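PDB 5XN9: secretory-abundant heat soluble protein 1 from Ramazzottius varieornatus, which acts as a secreted molecular shield under water-deficient conditions, forming non-crystalline amorphous solids on drying that support desiccation tolerance. Local coordinates for residues Y52-S57 / D110-N115; Y63-N68 / G75-N80; K121-G126 / A130-K135. All blocks are in the same frame, centred on the assembly; numbering follows the deposited sequence.

Contact 1. Residues Y52-S57 / D110-N115; sequences YHHQIS and DEYKVN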
loop_
_atom_site.group_PDB
_atom_site.type_symbol
_atom_site.label_atom_id
_atom_site.label_comp_id
_atom_site.label_asym_id
_atom_site.label_seq_id
_atom_site.Cartn_x
_atom_site.Cartn_y
_atom_site.Cartn_z
ATOM N N TYR A 52 6.155 0.172 -13.334
ATOM C CA TYR A 52 6.608 -0.236 -12.020
ATOM C C TYR A 52 5.870 -1.489 -11.590
ATOM O O TYR A 52 4.758 -1.774 -12.050
ATOM C CB TYR A 52 6.318 0.846 -10.973
ATOM C CG TYR A 52 7.160 2.085 -11.108
ATOM C CD1 TYR A 52 6.775 3.121 -11.950
ATOM C CD2 TYR A 52 8.342 2.232 -10.381
ATOM C CE1 TYR A 52 7.557 4.268 -12.073
ATOM C CE2 TYR A 52 9.123 3.369 -10.490
ATOM C CZ TYR A 52 8.731 4.380 -11.334
ATOM O OH TYR A 52 9.513 5.502 -11.427
ATOM N N HIS A 53 6.507 -2.252 -10.710
ATOM C CA HIS A 53 5.831 -3.303 -9.966
ATOM C C HIS A 53 5.788 -2.947 -8.494
ATOM O O HIS A 53 6.746 -2.388 -7.947
ATOM C CB HIS A 53 6.542 -4.644 -10.111
ATOM C CG HIS A 53 6.324 -5.285 -11.438
ATOM N ND1 HIS A 53 5.495 -6.371 -11.609
ATOM C CD2 HIS A 53 6.815 -4.988 -12.663
ATOM C CE1 HIS A 53 5.508 -6.734 -12.879
ATOM N NE2 HIS A 53 6.286 -5.900 -13.544
ATOM N N HIS A 54 4.680 -3.309 -7.860
ATOM C CA HIS A 54 4.487 -3.122 -6.433
ATOM C C HIS A 54 3.978 -4.459 -5.926
ATOM O O HIS A 54 2.840 -4.853 -6.224
ATOM C CB HIS A 54 3.476 -2.012 -6.165
ATOM C CG HIS A 54 3.173 -1.826 -4.719
ATOM N ND1 HIS A 54 2.143 -1.025 -4.274
ATOM C CD2 HIS A 54 3.775 -2.326 -3.613
ATOM C CE1 HIS A 54 2.114 -1.051 -2.954
ATOM N NE2 HIS A 54 3.094 -1.830 -2.528
ATOM N N GLN A 55 4.823 -5.188 -5.203
ATOM C CA GLN A 55 4.439 -6.476 -4.659
ATOM C C GLN A 55 4.148 -6.304 -3.178
ATOM O O GLN A 55 4.997 -5.816 -2.423
ATOM C CB GLN A 55 5.541 -7.508 -4.860
ATOM C CG GLN A 55 5.141 -8.895 -4.413
ATOM C CD GLN A 55 6.332 -9.803 -4.327
ATOM O OE1 GLN A 55 7.063 -9.787 -3.337
ATOM N NE2 GLN A 55 6.557 -10.585 -5.374
ATOM N N ILE A 56 2.940 -6.679 -2.776
ATOM C CA ILE A 56 2.524 -6.678 -1.381
ATOM C C ILE A 56 2.500 -8.128 -0.928
ATOM O O ILE A 56 1.961 -8.991 -1.632
ATOM C CB ILE A 56 1.131 -6.041 -1.220
ATOM C CG1 ILE A 56 1.121 -4.604 -1.765
ATOM C CG2 ILE A 56 0.674 -6.097 0.235
ATOM C CD1 ILE A 56 0.718 -4.487 -3.238
ATOM N N SER A 57 3.091 -8.409 0.226
ATOM C CA SER A 57 3.012 -9.753 0.778
ATOM C C SER A 57 2.764 -9.717 2.280
ATOM O O SER A 57 3.351 -8.905 2.999
ATOM C CB SER A 57 4.263 -10.564 0.464
ATOM O OG SER A 57 5.396 -9.937 1.004
ATOM N N ASP A 110 -3.869 6.009 -0.270
ATOM C CA ASP A 110 -2.632 5.452 0.252
ATOM C C ASP A 110 -1.528 6.459 -0.023
ATOM O O ASP A 110 -1.492 7.072 -1.091
ATOM C CB ASP A 110 -2.275 4.169 -0.496
ATOM C CG ASP A 110 -2.975 2.954 0.055
ATOM O OD1 ASP A 110 -3.655 3.078 1.097
ATOM O OD2 ASP A 110 -2.827 1.873 -0.550
ATOM N N GLU A 111 -0.660 6.666 0.952
ATOM C CA GLU A 111 0.504 7.511 0.748
ATOM C C GLU A 111 1.734 6.770 1.237
ATOM O O GLU A 111 1.682 6.052 2.239
ATOM C CB GLU A 111 0.378 8.872 1.453
ATOM C CG GLU A 111 1.594 9.777 1.260
ATOM C CD GLU A 111 1.562 11.015 2.136
ATOM O OE1 GLU A 111 1.483 12.129 1.586
ATOM O OE2 GLU A 111 1.615 10.872 3.374
ATOM N N TYR A 112 2.830 6.924 0.505
ATOM C CA TYR A 112 4.120 6.349 0.870
ATOM C C TYR A 112 5.119 7.491 0.984
ATOM O O TYR A 112 5.439 8.138 -0.018
ATOM C CB TYR A 112 4.598 5.358 -0.198
ATOM C CG TYR A 112 3.659 4.195 -0.405
ATOM C CD1 TYR A 112 2.498 4.341 -1.160
ATOM C CD2 TYR A 112 3.931 2.947 0.150
ATOM C CE1 TYR A 112 1.628 3.278 -1.344
ATOM C CE2 TYR A 112 3.064 1.876 -0.030
ATOM C CZ TYR A 112 1.913 2.053 -0.777
ATOM O OH TYR A 112 1.032 1.004 -0.954
ATOM N N LYS A 113 5.621 7.730 2.195
ATOM C CA LYS A 113 6.478 8.873 2.478
ATOM C C LYS A 113 7.738 8.371 3.168
ATOM O O LYS A 113 7.665 7.799 4.262
ATOM C CB LYS A 113 5.728 9.864 3.372
ATOM C CG LYS A 113 6.534 11.044 3.876
ATOM C CD LYS A 113 5.659 11.887 4.801
ATOM C CE LYS A 113 6.439 12.972 5.539
ATOM N NZ LYS A 113 5.534 13.857 6.335
ATOM N N VAL A 114 8.888 8.587 2.535
ATOM C CA VAL A 114 10.156 8.049 3.009
ATOM C C VAL A 114 10.889 9.159 3.748
ATOM O O VAL A 114 11.284 10.163 3.148
ATOM C CB VAL A 114 10.992 7.472 1.857
ATOM C CG1 VAL A 114 12.383 7.097 2.349
ATOM C CG2 VAL A 114 10.289 6.263 1.262
ATOM N N ASN A 115 11.058 8.980 5.056
ATOM C CA ASN A 115 11.739 9.942 5.912
ATOM C C ASN A 115 13.242 9.711 5.954
ATOM O O ASN A 115 13.938 10.364 6.739
ATOM C CB ASN A 115 11.166 9.872 7.330
ATOM C CG ASN A 115 9.647 9.779 7.347
ATOM O OD1 ASN A 115 9.072 8.746 6.999
ATOM N ND2 ASN A 115 8.993 10.856 7.763
#
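H54 and Y112 reach toward each other from two strands; H54 CA and Y112 CA, the nearest pair across the two segments, are 12.0 Å apart, and the side chains alone close the distance. The touching atoms are CE1 of H54 and OH of Y112, 3.1 Å from each other. The phenol oxygen lies at the edge of the imidazole, near its plane, on the carbon between the two ring nitrogens. With the ring planes at 85° and the centroids 5.6 Å apart, the two rings meet obliquely. H54 gets there because its CG is anti to the backbone N (chi1 177°), which extends the imidazole away from its strand. Y112 has CG anti to its own carbonyl carbon (chi1 -60°), directing the phenol so that OH leads toward the H54 ring from the opposite direction. The polar atoms here are buried but satisfied: ND1 of H54 bonds to Y88 OH and NE2 to H43 ND1, while Y112 OH pairs with K121 NZ. Were H54 replaced by an alanine, Y88 OH and H43 ND1 would probably lose the imidazole that links them, and a gap is likely to open before the Y112 hydroxyl. Polar side chains meeting in this way across the interior, from strands far apart in sheet order, are in keeping with the lipocalin-like beta barrel of fatty acid binding proteins, whose central cavity lies between such walls.

Contact 2. Residues Y63-N68 / G75-N80; sequences YKNDVN and GTTQHN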
loop_
_atom_site.group_PDB
_atom_site.type_symbol
_atom_site.label_atom_id
_atom_site.label_comp_id
_atom_site.label_asym_id
_atom_site.label_seq_id
_atom_site.Cartn_x
_atom_site.Cartn_y
_atom_site.Cartn_z
ATOM N N TYR A 63 -0.757 -14.234 1.605
ATOM C CA TYR A 63 -1.171 -13.193 0.679
ATOM C C TYR A 63 0.034 -12.668 -0.080
ATOM O O TYR A 63 1.027 -12.254 0.526
ATOM C CB TYR A 63 -1.845 -12.030 1.408
ATOM C CG TYR A 63 -2.325 -10.985 0.437
ATOM C CD1 TYR A 63 -3.511 -11.161 -0.259
ATOM C CD2 TYR A 63 -1.572 -9.843 0.174
ATOM C CE1 TYR A 63 -3.950 -10.226 -1.165
ATOM C CE2 TYR A 63 -2.010 -8.895 -0.730
ATOM C CZ TYR A 63 -3.199 -9.097 -1.394
ATOM O OH TYR A 63 -3.645 -8.173 -2.304
ATOM N N LYS A 64 -0.090 -12.618 -1.398
ATOM C CA LYS A 64 0.937 -12.024 -2.237
ATOM C C LYS A 64 0.233 -11.481 -3.468
ATOM O O LYS A 64 -0.522 -12.204 -4.124
ATOM C CB LYS A 64 2.000 -13.067 -2.626
ATOM C CG LYS A 64 3.230 -12.476 -3.320
ATOM C CD LYS A 64 4.210 -13.557 -3.769
ATOM C CE LYS A 64 5.044 -14.072 -2.613
ATOM N NZ LYS A 64 6.139 -14.961 -3.090
ATOM N N ASN A 65 0.448 -10.208 -3.760
ATOM C CA ASN A 65 -0.164 -9.593 -4.929
ATOM C C ASN A 65 0.878 -8.731 -5.615
ATOM O O ASN A 65 1.531 -7.912 -4.963
ATOM C CB ASN A 65 -1.362 -8.725 -4.523
ATOM C CG ASN A 65 -2.213 -8.314 -5.711
ATOM O OD1 ASN A 65 -2.064 -8.854 -6.805
ATOM N ND2 ASN A 65 -3.116 -7.361 -5.498
ATOM N N ASP A 66 1.026 -8.920 -6.921
ATOM C CA ASP A 66 1.952 -8.143 -7.739
ATOM C C ASP A 66 1.114 -7.172 -8.563
ATOM O O ASP A 66 0.339 -7.592 -9.432
ATOM C CB ASP A 66 2.777 -9.074 -8.634
ATOM C CG ASP A 66 3.935 -8.362 -9.318
ATOM O OD1 ASP A 66 3.745 -7.229 -9.802
ATOM O OD2 ASP A 66 5.039 -8.941 -9.380
ATOM N N VAL A 67 1.251 -5.888 -8.266
ATOM C CA VAL A 67 0.533 -4.826 -8.950
ATOM C C VAL A 67 1.472 -4.173 -9.960
ATOM O O VAL A 67 2.566 -3.732 -9.606
ATOM C CB VAL A 67 0.026 -3.788 -7.932
ATOM C CG1 VAL A 67 -0.624 -2.622 -8.639
ATOM C CG2 VAL A 67 -0.935 -4.441 -6.939
ATOM N N ASN A 68 1.041 -4.117 -11.211
ATOM C CA ASN A 68 1.747 -3.428 -12.280
ATOM C C ASN A 68 1.128 -2.041 -12.387
ATOM O O ASN A 68 -0.100 -1.916 -12.470
ATOM C CB ASN A 68 1.520 -4.212 -13.580
ATOM C CG ASN A 68 2.247 -3.628 -14.796
ATOM O OD1 ASN A 68 2.364 -2.416 -14.960
ATOM N ND2 ASN A 68 2.713 -4.512 -15.676
ATOM N N GLY A 75 -5.188 1.543 -13.292
ATOM C CA GLY A 75 -5.057 0.110 -13.412
ATOM C C GLY A 75 -6.098 -0.571 -12.545
ATOM O O GLY A 75 -6.828 0.080 -11.795
ATOM N N THR A 76 -6.175 -1.890 -12.677
ATOM C CA THR A 76 -7.122 -2.669 -11.897
ATOM C C THR A 76 -6.447 -3.899 -11.318
ATOM O O THR A 76 -5.526 -4.476 -11.909
ATOM C CB THR A 76 -8.346 -3.122 -12.710
ATOM O OG1 THR A 76 -7.920 -3.972 -13.778
ATOM C CG2 THR A 76 -9.098 -1.924 -13.275
ATOM N N THR A 77 -6.933 -4.303 -10.151
ATOM C CA THR A 77 -6.542 -5.559 -9.539
ATOM C C THR A 77 -7.779 -6.164 -8.887
ATOM O O THR A 77 -8.879 -5.603 -8.947
ATOM C CB THR A 77 -5.342 -5.367 -8.594
ATOM O OG1 THR A 77 -4.847 -6.640 -8.158
ATOM C CG2 THR A 77 -5.721 -4.540 -7.391
ATOM N N GLN A 78 -7.617 -7.326 -8.280
ATOM C CA GLN A 78 -8.718 -7.980 -7.599
ATOM C C GLN A 78 -8.233 -8.451 -6.241
ATOM O O GLN A 78 -7.071 -8.827 -6.078
ATOM C CB GLN A 78 -9.232 -9.186 -8.395
ATOM C CG GLN A 78 -9.953 -8.824 -9.680
ATOM C CD GLN A 78 -11.408 -9.248 -9.666
ATOM O OE1 GLN A 78 -11.719 -10.434 -9.556
ATOM N NE2 GLN A 78 -12.309 -8.278 -9.777
ATOM N N HIS A 79 -9.127 -8.398 -5.262
ATOM C CA HIS A 79 -8.930 -9.093 -3.997
ATOM C C HIS A 79 -10.108 -10.032 -3.816
ATOM O O HIS A 79 -11.256 -9.580 -3.749
ATOM C CB HIS A 79 -8.826 -8.125 -2.821
ATOM C CG HIS A 79 -8.492 -8.799 -1.529
ATOM N ND1 HIS A 79 -9.219 -8.604 -0.374
ATOM C CD2 HIS A 79 -7.517 -9.686 -1.215
ATOM C CE1 HIS A 79 -8.699 -9.333 0.598
ATOM N NE2 HIS A 79 -7.667 -9.998 0.115
ATOM N N ASN A 80 -9.818 -11.334 -3.737
ATOM C CA ASN A 80 -10.845 -12.363 -3.868
ATOM C C ASN A 80 -11.657 -12.094 -5.133
ATOM O O ASN A 80 -11.133 -12.279 -6.239
ATOM C CB ASN A 80 -11.673 -12.479 -2.591
ATOM C CG ASN A 80 -10.873 -13.065 -1.442
ATOM O OD1 ASN A 80 -10.630 -12.404 -0.433
ATOM N ND2 ASN A 80 -10.450 -14.315 -1.597
HETATM O O HOH W 1 -5.438 -9.496 -4.024
HETATM O O HOH W 2 -2.756 -7.089 -9.815
#
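T77, H79 and Y63 give up the most surface where strands 63-68 and 75-79 face each other, with N65 close behind. The strands run antiparallel, yet their axes come no nearer than 7.8 Å, too far for backbone pairing, so side chains and water do the bridging. T77 places OG1 anti to its backbone N (chi1 -171°), and this sends the hydroxyl across the opening to meet N65. The amide of N65 arrives from the opposite direction and donates through ND2 to T77 OG1 at 3.3 Å, a long but nearly straight bond (170°) with the oxygen in the amide plane. T77 OG1 also bonds to a water at 2.7 Å, which donates to D66 O. H79 approaches Y63 obliquely: its CD2 lies 3.6 Å from Y63 CE1, and the ring planes are 76° apart, although the imidazole is poorly ordered. A second water makes a separate link, 2.8 Å from Y63 OH and donating to Q78 O at 2.7 Å. On their outer flanks the strands pair conventionally, N65 with I56 on one side and T77 with I84 on the other. These are the outermost strands in the sheet order, and a gap between the fourth and fifth strands, spanned by side chains and ordered water, is a hallmark of the fatty acid binding protein barrel.

Contact 3. Residues K121-G126 / A130-K135; sequences KTYKVG and AKRWYK. With MG (magnesium ion), chain C; ACY (acetic acid), chain L.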
loop_
_atom_site.group_PDB
_atom_site.type_symbol
_atom_site.label_atom_id
_atom_site.label_comp_id
_atom_site.label_asym_id
_atom_site.label_seq_id
_atom_site.Cartn_x
_atom_site.Cartn_y
_atom_site.Cartn_z
ATOM N N LYS A 121 3.616 4.840 5.835
ATOM C CA LYS A 121 2.446 4.639 4.993
ATOM C C LYS A 121 1.222 5.180 5.710
ATOM O O LYS A 121 0.979 4.852 6.876
ATOM C CB LYS A 121 2.227 3.172 4.627
ATOM C CG LYS A 121 1.106 2.999 3.616
ATOM C CD LYS A 121 1.083 1.613 2.992
ATOM C CE LYS A 121 -0.079 1.508 2.035
ATOM N NZ LYS A 121 -0.286 0.117 1.559
ATOM N N THR A 122 0.470 6.024 5.019
ATOM C CA THR A 122 -0.756 6.598 5.549
ATOM C C THR A 122 -1.926 6.035 4.760
ATOM O O THR A 122 -1.876 5.969 3.528
ATOM C CB THR A 122 -0.717 8.120 5.435
ATOM O OG1 THR A 122 0.415 8.617 6.158
ATOM C CG2 THR A 122 -1.981 8.725 6.019
ATOM N N TYR A 123 -2.963 5.619 5.473
ATOM C CA TYR A 123 -4.150 5.013 4.892
ATOM C C TYR A 123 -5.313 5.895 5.299
ATOM O O TYR A 123 -5.472 6.190 6.487
ATOM C CB TYR A 123 -4.388 3.618 5.494
ATOM C CG TYR A 123 -3.189 2.673 5.540
ATOM C CD1 TYR A 123 -2.139 2.876 6.435
ATOM C CD2 TYR A 123 -3.136 1.560 4.724
ATOM C CE1 TYR A 123 -1.059 2.016 6.488
ATOM C CE2 TYR A 123 -2.059 0.682 4.775
ATOM C CZ TYR A 123 -1.022 0.915 5.659
ATOM O OH TYR A 123 0.052 0.050 5.715
ATOM N N LYS A 124 -6.120 6.325 4.339
ATOM C CA LYS A 124 -7.258 7.174 4.665
ATOM C C LYS A 124 -8.492 6.689 3.930
ATOM O O LYS A 124 -8.432 6.378 2.736
ATOM C CB LYS A 124 -7.030 8.632 4.279
ATOM C CG LYS A 124 -6.062 9.411 5.139
ATOM C CD LYS A 124 -6.022 10.856 4.656
ATOM C CE LYS A 124 -4.995 11.695 5.396
ATOM N NZ LYS A 124 -4.595 12.867 4.576
ATOM N N VAL A 125 -9.620 6.658 4.635
ATOM C CA VAL A 125 -10.908 6.437 3.994
ATOM C C VAL A 125 -11.899 7.390 4.657
ATOM O O VAL A 125 -12.136 7.303 5.865
ATOM C CB VAL A 125 -11.366 4.967 4.065
ATOM C CG1 VAL A 125 -11.359 4.433 5.503
ATOM C CG2 VAL A 125 -12.713 4.780 3.389
ATOM N N GLY A 126 -12.427 8.336 3.886
ATOM C CA GLY A 126 -13.212 9.398 4.498
ATOM C C GLY A 126 -12.381 10.138 5.525
ATOM O O GLY A 126 -11.255 10.572 5.251
ATOM N N ALA A 130 -5.098 6.106 9.224
ATOM C CA ALA A 130 -4.193 5.225 9.943
ATOM C C ALA A 130 -2.790 5.372 9.374
ATOM O O ALA A 130 -2.595 5.862 8.259
ATOM C CB ALA A 130 -4.638 3.764 9.885
ATOM N N LYS A 131 -1.807 4.940 10.158
ATOM C CA LYS A 131 -0.424 5.016 9.729
ATOM C C LYS A 131 0.299 3.742 10.115
ATOM O O LYS A 131 -0.011 3.104 11.128
ATOM C CB LYS A 131 0.288 6.211 10.351
ATOM C CG LYS A 131 -0.117 7.536 9.742
ATOM C CD LYS A 131 0.551 8.682 10.462
ATOM C CE LYS A 131 0.215 10.003 9.803
ATOM N NZ LYS A 131 0.893 10.117 8.496
ATOM N N ARG A 132 1.282 3.389 9.302
ATOM C CA ARG A 132 2.112 2.239 9.586
ATOM C C ARG A 132 3.519 2.564 9.120
ATOM O O ARG A 132 3.693 3.207 8.085
ATOM C CB ARG A 132 1.549 1.050 8.834
ATOM C CG ARG A 132 1.890 -0.218 9.444
ATOM C CD ARG A 132 1.157 -1.337 8.800
ATOM N NE ARG A 132 1.582 -2.555 9.436
ATOM C CZ ARG A 132 1.422 -3.758 8.920
ATOM N NH1 ARG A 132 0.839 -3.908 7.734
ATOM N NH2 ARG A 132 1.856 -4.801 9.597
ATOM N N TRP A 133 4.520 2.157 9.899
ATOM C CA TRP A 133 5.903 2.474 9.583
ATOM C C TRP A 133 6.648 1.222 9.149
ATOM O O TRP A 133 6.466 0.145 9.731
ATOM C CB TRP A 133 6.604 3.140 10.763
ATOM C CG TRP A 133 6.136 4.548 10.937
ATOM C CD1 TRP A 133 6.730 5.672 10.442
ATOM C CD2 TRP A 133 4.948 4.985 11.611
ATOM N NE1 TRP A 133 6.001 6.783 10.785
ATOM C CE2 TRP A 133 4.900 6.389 11.498
ATOM C CE3 TRP A 133 3.926 4.327 12.303
ATOM C CZ2 TRP A 133 3.874 7.149 12.059
ATOM C CZ3 TRP A 133 2.907 5.084 12.859
ATOM C CH2 TRP A 133 2.891 6.481 12.737
ATOM N N TYR A 134 7.473 1.376 8.114
ATOM C CA TYR A 134 8.241 0.296 7.519
ATOM C C TYR A 134 9.722 0.652 7.538
ATOM O O TYR A 134 10.095 1.828 7.517
ATOM C CB TYR A 134 7.806 0.080 6.058
ATOM C CG TYR A 134 6.401 -0.453 5.920
ATOM C CD1 TYR A 134 5.291 0.371 6.096
ATOM C CD2 TYR A 134 6.179 -1.790 5.625
ATOM C CE1 TYR A 134 4.013 -0.131 5.984
ATOM C CE2 TYR A 134 4.904 -2.296 5.513
ATOM C CZ TYR A 134 3.824 -1.465 5.694
ATOM O OH TYR A 134 2.543 -1.958 5.584
ATOM N N LYS A 135 10.569 -0.371 7.560
ATOM C CA LYS A 135 12.013 -0.203 7.467
ATOM C C LYS A 135 12.529 -0.921 6.225
ATOM O O LYS A 135 11.890 -1.832 5.705
ATOM C CB LYS A 135 12.703 -0.776 8.708
ATOM C CG LYS A 135 12.398 -2.253 8.938
ATOM C CD LYS A 135 13.044 -2.779 10.215
ATOM C CE LYS A 135 12.643 -4.225 10.480
ATOM N NZ LYS A 135 13.248 -4.765 11.734
HETATM MG MG MG C . 1.519 -2.041 3.907
HETATM C C ACY L . -0.627 -2.699 4.114
HETATM O O ACY L . -0.696 -2.539 5.354
HETATM O OXT ACY L . -0.252 -1.812 3.317
HETATM C CH3 ACY L . -1.012 -4.035 3.547
#
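The last beta hairpin of the barrel, made by strands 118-125 and 128-136, carries one side of a magnesium site on its inner face. Its backbone is regular: K121 and R132 form one hydrogen-bonded pair, with K121 N to R132 O at 2.8 Å and the return bond from R132 N to K121 O, and Y123 with A130 forms the next. Between them T122 and K131 are a non-hydrogen-bonded pair on the other face, their side chains lying alongside each other. K131 bends at its last torsion (chi4 -71°), which brings NZ back to T122 OG1 at 2.8 Å; the same ammonium makes a salt bridge with E120. On the inner face Y123 turns its edge to the A130 carbonyl oxygen, while K121 CG lies over one face of the ring. In fatty acid binding proteins the interior at this end of the sheet holds arginine and tyrosine side chains that grip the lipid carboxylate, and here an acetate, probably from the crystallisation liquor, occupies a position consistent with that of a lipid carboxylate. K121 NZ donates to acetate OXT at 2.6 Å and Y123 OH to acetate O at 2.7 Å; R132 NH1 reaches that second oxygen at 3.1 Å, with the acetate at the guanidinium edge. The extended chain of R132, its CG anti to the backbone N (chi1 -155°), carries the guanidinium far enough inward to do so, and N38 and H39 hold its NH2. Acetate OXT also binds the magnesium ion at 1.9 Å, Y134 OH does so at 2.0 Å, and H43 supplies a further ligand.

All three contacts belong to one antiparallel sheet. Along the chain contact 2 is nested inside the loop closed by contact 1, and contact 3 follows both. Contacts 1 and 2, centres about 13 Å apart, lie on the adjacent strands 51-58 and 63-69, bonded through H54 N and V67 O. Contacts 1 and 3, about 11 Å between centres, lie on the adjacent strands 106-114 and 118-125, where E111 N meets T122 O. Contacts 2 and 3, about 19 Å between centres, do not touch. Contact 1 spans the interior from the gap side to the 118-136 hairpin, and H43 and Y134 bind magnesium from both; the enclosed space is consistent with a lipid-binding cavity.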